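Local coordinates for protein 4-hydroxybenzoyl-CoA thioesterase (Staphylococcus aureus, PDB 6FDG) that is a hotdog-fold thioesterase that probably hydrolyses DHNA-CoA in the vitamin K2 pathway, at residues E9-Y12 / A13-D16; R34-Y37 / I38-G42. All coordinates share one frame; numbering follows the deposited sequence.

Contact 1. Residues E9-Y12 / A13-D16; sequences EARY and AETD
Glu-14 N reaches back to Arg-11 O (2.9 Å) and Thr-15 N to Tyr-12 O (3.0 Å), two i to i-3 bonds that coil the chain into a single turn of 3-10 helix. The Glu-14 side chain then folds back over the start of this turn. Its CG lies anti to its own carbonyl carbon and beside its backbone N (chi1 -73°), and the chain runs out extended from there, which brings OE1 within 2.9 Å of Arg-11 N. That N-H meets the anti side of the carboxylate, 31° out of its plane. Arg-11 and Glu-14 are thus joined twice, N-H to carboxylate and carbonyl to N-H. A water, 2.7 Å from Glu-14 OE1, donates to it and also to Glu-9 O, giving the same carboxylate oxygen a second bond. Arg-11 CB packs 3.6 Å from Glu-14 OE1, but its guanidinium leads away. This turn sits between strand 2-9 and helix 26-41, the long helix that the beta-sheet of a hotdog fold wraps around, and here it forms part of the subunit interface. Glu-14 OE2 accepts from Trp-29 NE1 and bridges to Arg-11 NH1 of the second subunit, whose own Glu-14 takes Arg-11 NH1 of this chain in return. Tyr-12 O has a further grip: Thr-15 OG1 donates to it at 2.8 Å, in the carbonyl plane, while the same hydroxyl takes the N-H of Lys-17 of the third subunit. The Tyr-12 ring meets Tyr-70 of its own chain edge-to-face, and its OH bonds to Glu-49 of the second subunit.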
loop_
_atom_site.group_PDB
_atom_site.type_symbol
_atom_site.label_atom_id
_atom_site.label_comp_id
_atom_site.label_asym_id
_atom_site.label_seq_id
_atom_site.Cartn_x
_atom_site.Cartn_y
_atom_site.Cartn_z
ATOM N N GLU A 9 -9.163 -10.347 -8.467
ATOM C CA GLU A 9 -8.462 -11.496 -7.859
ATOM C C GLU A 9 -7.549 -10.946 -6.777
ATOM O O GLU A 9 -6.686 -10.113 -7.052
ATOM C CB GLU A 9 -7.636 -12.212 -8.927
ATOM C CG GLU A 9 -6.869 -13.387 -8.353
ATOM C CD GLU A 9 -6.825 -14.582 -9.277
ATOM O OE1 GLU A 9 -6.573 -14.413 -10.486
ATOM O OE2 GLU A 9 -7.107 -15.705 -8.799
ATOM N N ALA A 10 -7.735 -11.401 -5.545
ATOM C CA ALA A 10 -6.943 -10.957 -4.440
ATOM C C ALA A 10 -5.483 -11.214 -4.668
ATOM O O ALA A 10 -5.081 -12.244 -5.304
ATOM C CB ALA A 10 -7.405 -11.624 -3.173
ATOM N N ARG A 11 -4.605 -10.376 -4.153
ATOM C CA ARG A 11 -3.160 -10.520 -4.261
ATOM C C ARG A 11 -2.586 -10.879 -2.909
ATOM O O ARG A 11 -3.060 -10.451 -1.885
ATOM C CB ARG A 11 -2.535 -9.170 -4.712
ATOM C CG ARG A 11 -2.941 -8.801 -6.136
ATOM C CD ARG A 11 -2.624 -7.360 -6.406
ATOM N NE ARG A 11 -2.874 -7.002 -7.788
ATOM C CZ ARG A 11 -2.613 -5.816 -8.365
ATOM N NH1 ARG A 11 -2.060 -4.905 -7.669
ATOM N NH2 ARG A 11 -2.825 -5.715 -9.660
ATOM N N TYR A 12 -1.480 -11.641 -2.931
ATOM C CA TYR A 12 -0.790 -11.958 -1.685
ATOM C C TYR A 12 -0.373 -10.740 -0.919
ATOM O O TYR A 12 -0.485 -10.638 0.288
ATOM C CB TYR A 12 0.438 -12.822 -2.082
ATOM C CG TYR A 12 1.141 -13.433 -0.879
ATOM C CD1 TYR A 12 2.083 -12.776 -0.104
ATOM C CD2 TYR A 12 0.701 -14.680 -0.429
ATOM C CE1 TYR A 12 2.595 -13.370 1.072
ATOM C CE2 TYR A 12 1.280 -15.297 0.639
ATOM C CZ TYR A 12 2.170 -14.582 1.359
ATOM O OH TYR A 12 2.841 -15.161 2.539
ATOM N N ALA A 13 0.027 -9.709 -1.643
ATOM C CA ALA A 13 0.455 -8.434 -1.015
ATOM C C ALA A 13 -0.680 -7.765 -0.283
ATOM O O ALA A 13 -0.413 -6.945 0.590
ATOM C CB ALA A 13 0.876 -7.431 -2.053
ATOM N N GLU A 14 -1.930 -8.078 -0.575
ATOM C CA GLU A 14 -3.080 -7.473 0.101
ATOM C C GLU A 14 -3.460 -8.162 1.411
ATOM O O GLU A 14 -4.426 -7.675 2.060
ATOM C CB GLU A 14 -4.233 -7.459 -0.874
ATOM C CG GLU A 14 -4.081 -6.423 -1.997
ATOM C CD GLU A 14 -5.060 -6.635 -3.118
ATOM O OE1 GLU A 14 -5.529 -7.716 -3.473
ATOM O OE2 GLU A 14 -5.410 -5.549 -3.796
ATOM N N THR A 15 -2.707 -9.201 1.799
ATOM C CA THR A 15 -2.991 -9.905 3.078
ATOM C C THR A 15 -2.344 -9.266 4.241
ATOM O O THR A 15 -1.357 -8.518 4.073
ATOM C CB THR A 15 -2.503 -11.350 3.036
ATOM O OG1 THR A 15 -1.097 -11.419 2.903
ATOM C CG2 THR A 15 -3.221 -12.120 1.972
ATOM N N ASP A 16 -2.860 -9.491 5.413
ATOM C CA ASP A 16 -2.189 -9.165 6.630
ATOM C C ASP A 16 -1.842 -10.461 7.362
ATOM O O ASP A 16 -2.060 -11.558 6.900
ATOM C CB ASP A 16 -2.927 -8.155 7.396
ATOM C CG ASP A 16 -4.210 -8.631 7.996
ATOM O OD1 ASP A 16 -4.451 -9.894 8.023
ATOM O OD2 ASP A 16 -5.057 -7.777 8.310
HETATM O O HOH W 1 -6.367 -7.517 -6.073
#

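Contact 2. Residues R34-Y37 / I38-G42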
loop_
_atom_site.group_PDB
_atom_site.type_symbol
_atom_site.label_atom_id
_atom_site.label_comp_id
_atom_site.label_asym_id
_atom_site.label_seq_id
_atom_site.Cartn_x
_atom_site.Cartn_y
_atom_site.Cartn_z
ATOM N N ARG A 34 -15.558 1.115 -9.124
ATOM C CA ARG A 34 -16.182 2.345 -9.524
ATOM C C ARG A 34 -15.666 2.829 -10.916
ATOM O O ARG A 34 -16.449 3.246 -11.772
ATOM C CB ARG A 34 -15.800 3.442 -8.457
ATOM C CG ARG A 34 -16.325 4.791 -8.738
ATOM C CD ARG A 34 -16.099 5.747 -7.573
ATOM N NE ARG A 34 -14.714 6.007 -7.276
ATOM C CZ ARG A 34 -14.060 5.570 -6.214
ATOM N NH1 ARG A 34 -12.769 6.012 -6.025
ATOM N NH2 ARG A 34 -14.498 4.626 -5.401
ATOM N N LEU A 35 -14.379 2.673 -11.157
ATOM C CA LEU A 35 -13.799 3.058 -12.447
ATOM C C LEU A 35 -14.327 2.080 -13.515
ATOM O O LEU A 35 -14.452 2.546 -14.708
ATOM C CB LEU A 35 -12.286 3.116 -12.340
ATOM C CG LEU A 35 -11.737 4.310 -11.552
ATOM C CD1 LEU A 35 -10.223 4.144 -11.291
ATOM C CD2 LEU A 35 -11.944 5.647 -12.275
ATOM N N ASP A 36 -14.580 0.819 -13.180
ATOM C CA ASP A 36 -15.138 -0.128 -14.151
ATOM C C ASP A 36 -16.559 0.295 -14.431
ATOM O O ASP A 36 -17.032 0.222 -15.605
ATOM C CB ASP A 36 -15.102 -1.550 -13.535
ATOM C CG ASP A 36 -15.507 -2.650 -14.500
ATOM O OD1 ASP A 36 -15.071 -2.614 -15.673
ATOM O OD2 ASP A 36 -16.279 -3.516 -14.023
ATOM N N TYR A 37 -17.382 0.713 -13.463
ATOM C CA TYR A 37 -18.751 1.223 -13.659
ATOM C C TYR A 37 -18.674 2.361 -14.668
ATOM O O TYR A 37 -19.446 2.426 -15.647
ATOM C CB TYR A 37 -19.389 1.638 -12.337
ATOM C CG TYR A 37 -20.714 2.259 -12.450
ATOM C CD1 TYR A 37 -20.869 3.621 -12.738
ATOM C CD2 TYR A 37 -21.895 1.513 -12.252
ATOM C CE1 TYR A 37 -22.099 4.224 -12.833
ATOM C CE2 TYR A 37 -23.153 2.090 -12.325
ATOM C CZ TYR A 37 -23.274 3.431 -12.630
ATOM O OH TYR A 37 -24.566 4.015 -12.709
ATOM N N ILE A 38 -17.823 3.347 -14.428
ATOM C CA ILE A 38 -17.769 4.505 -15.290
ATOM C C ILE A 38 -17.394 4.051 -16.702
ATOM O O ILE A 38 -17.992 4.651 -17.684
ATOM C CB ILE A 38 -16.718 5.485 -14.647
ATOM C CG1 ILE A 38 -17.227 6.056 -13.337
ATOM C CG2 ILE A 38 -16.286 6.572 -15.693
ATOM C CD1 ILE A 38 -16.172 6.846 -12.573
ATOM N N SER A 39 -16.424 3.229 -16.853
ATOM C CA SER A 39 -16.099 2.767 -18.210
ATOM C C SER A 39 -17.275 2.110 -18.905
ATOM O O SER A 39 -17.653 2.321 -20.075
ATOM C CB SER A 39 -14.897 1.875 -18.126
ATOM O OG SER A 39 -14.346 1.423 -19.329
ATOM N N LYS A 40 -17.940 1.225 -18.211
ATOM C CA LYS A 40 -19.106 0.511 -18.786
ATOM C C LYS A 40 -20.190 1.425 -19.113
ATOM O O LYS A 40 -20.989 1.156 -20.098
ATOM C CB LYS A 40 -19.491 -0.639 -17.837
ATOM C CG LYS A 40 -18.516 -1.766 -17.865
ATOM C CD LYS A 40 -18.632 -2.812 -16.760
ATOM C CE LYS A 40 -17.869 -4.009 -17.009
ATOM N NZ LYS A 40 -17.915 -4.938 -15.861
ATOM N N LEU A 41 -20.400 2.534 -18.469
ATOM C CA LEU A 41 -21.431 3.488 -18.751
ATOM C C LEU A 41 -21.004 4.268 -19.989
ATOM O O LEU A 41 -21.941 4.850 -20.577
ATOM C CB LEU A 41 -21.683 4.424 -17.544
ATOM C CG LEU A 41 -22.914 5.181 -17.518
ATOM C CD1 LEU A 41 -24.163 4.276 -17.566
ATOM C CD2 LEU A 41 -22.843 6.126 -16.306
ATOM N N GLY A 42 -19.766 4.243 -20.413
ATOM C CA GLY A 42 -19.259 4.856 -21.649
ATOM C C GLY A 42 -18.268 5.930 -21.409
ATOM O O GLY A 42 -18.005 6.701 -22.380
#
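The last turns of helix 26-41, the central helix of the hotdog fold, carry an i, i+4 salt bridge between Asp-36 and Lys-40 on one flank. The lysine chain, extended beyond CG, lies over Asp-36 O (CG to that oxygen 3.4 Å) and delivers NZ to Asp-36 OD2 at 2.8 Å, on the syn side and 21° out of the carboxylate plane. OD2 has a second partner in Thr-6 OG1, which ties this flank to strand 2-9. The helical bonds Ile-38 N to Arg-34 O, Ser-39 N to Leu-35 O, Lys-40 N to Asp-36 O and Leu-41 N to Tyr-37 O carry the alpha-helical i to i-4 pattern through the junction of the two segments. A Schellman motif then ends the helix: Gly-42 takes a positive phi (117°), and its N bonds back to Ser-39 O at 2.9 Å and more weakly to Ile-38 O. Tyr-37 faces the sheet, against strands 2-9 and 73-83. Tyr-37 and Leu-41 run side by side, pointing the same way, with Tyr-37 CE1 4.0 Å from Leu-41 CD2. Ile-38 CG1, beside its own backbone N (chi1 -68°), folds back along the helix to lie 3.3 Å from Arg-34 O, and CD1 extends on to within 4.4 Å of Leu-35 CD2. Ile-38 and Leu-41 also press against helix 127-141, Leu-41 on Tyr-133 and Ile-38 on both Trp-129 and Tyr-133.

In the fold
From the N terminus, strand 2-9 runs into contact 1, whose short 3-10 turn opens the loop leading to helix 26-41; contact 2 lies near the far end of that helix. The two are in series: each is a local turn of continuous chain, and neither nests within nor crosses the other. Their centres are 24 Å apart and their nearest atoms about 11 Å, so they do not touch. Contact 1, at the edge of the subunit, joins the start of the loop to Trp-29 on the helix and to two neighbouring subunits. Contact 2 sits nearer the chain's centre, where the helix packs against strand 2-9 and helix 127-141.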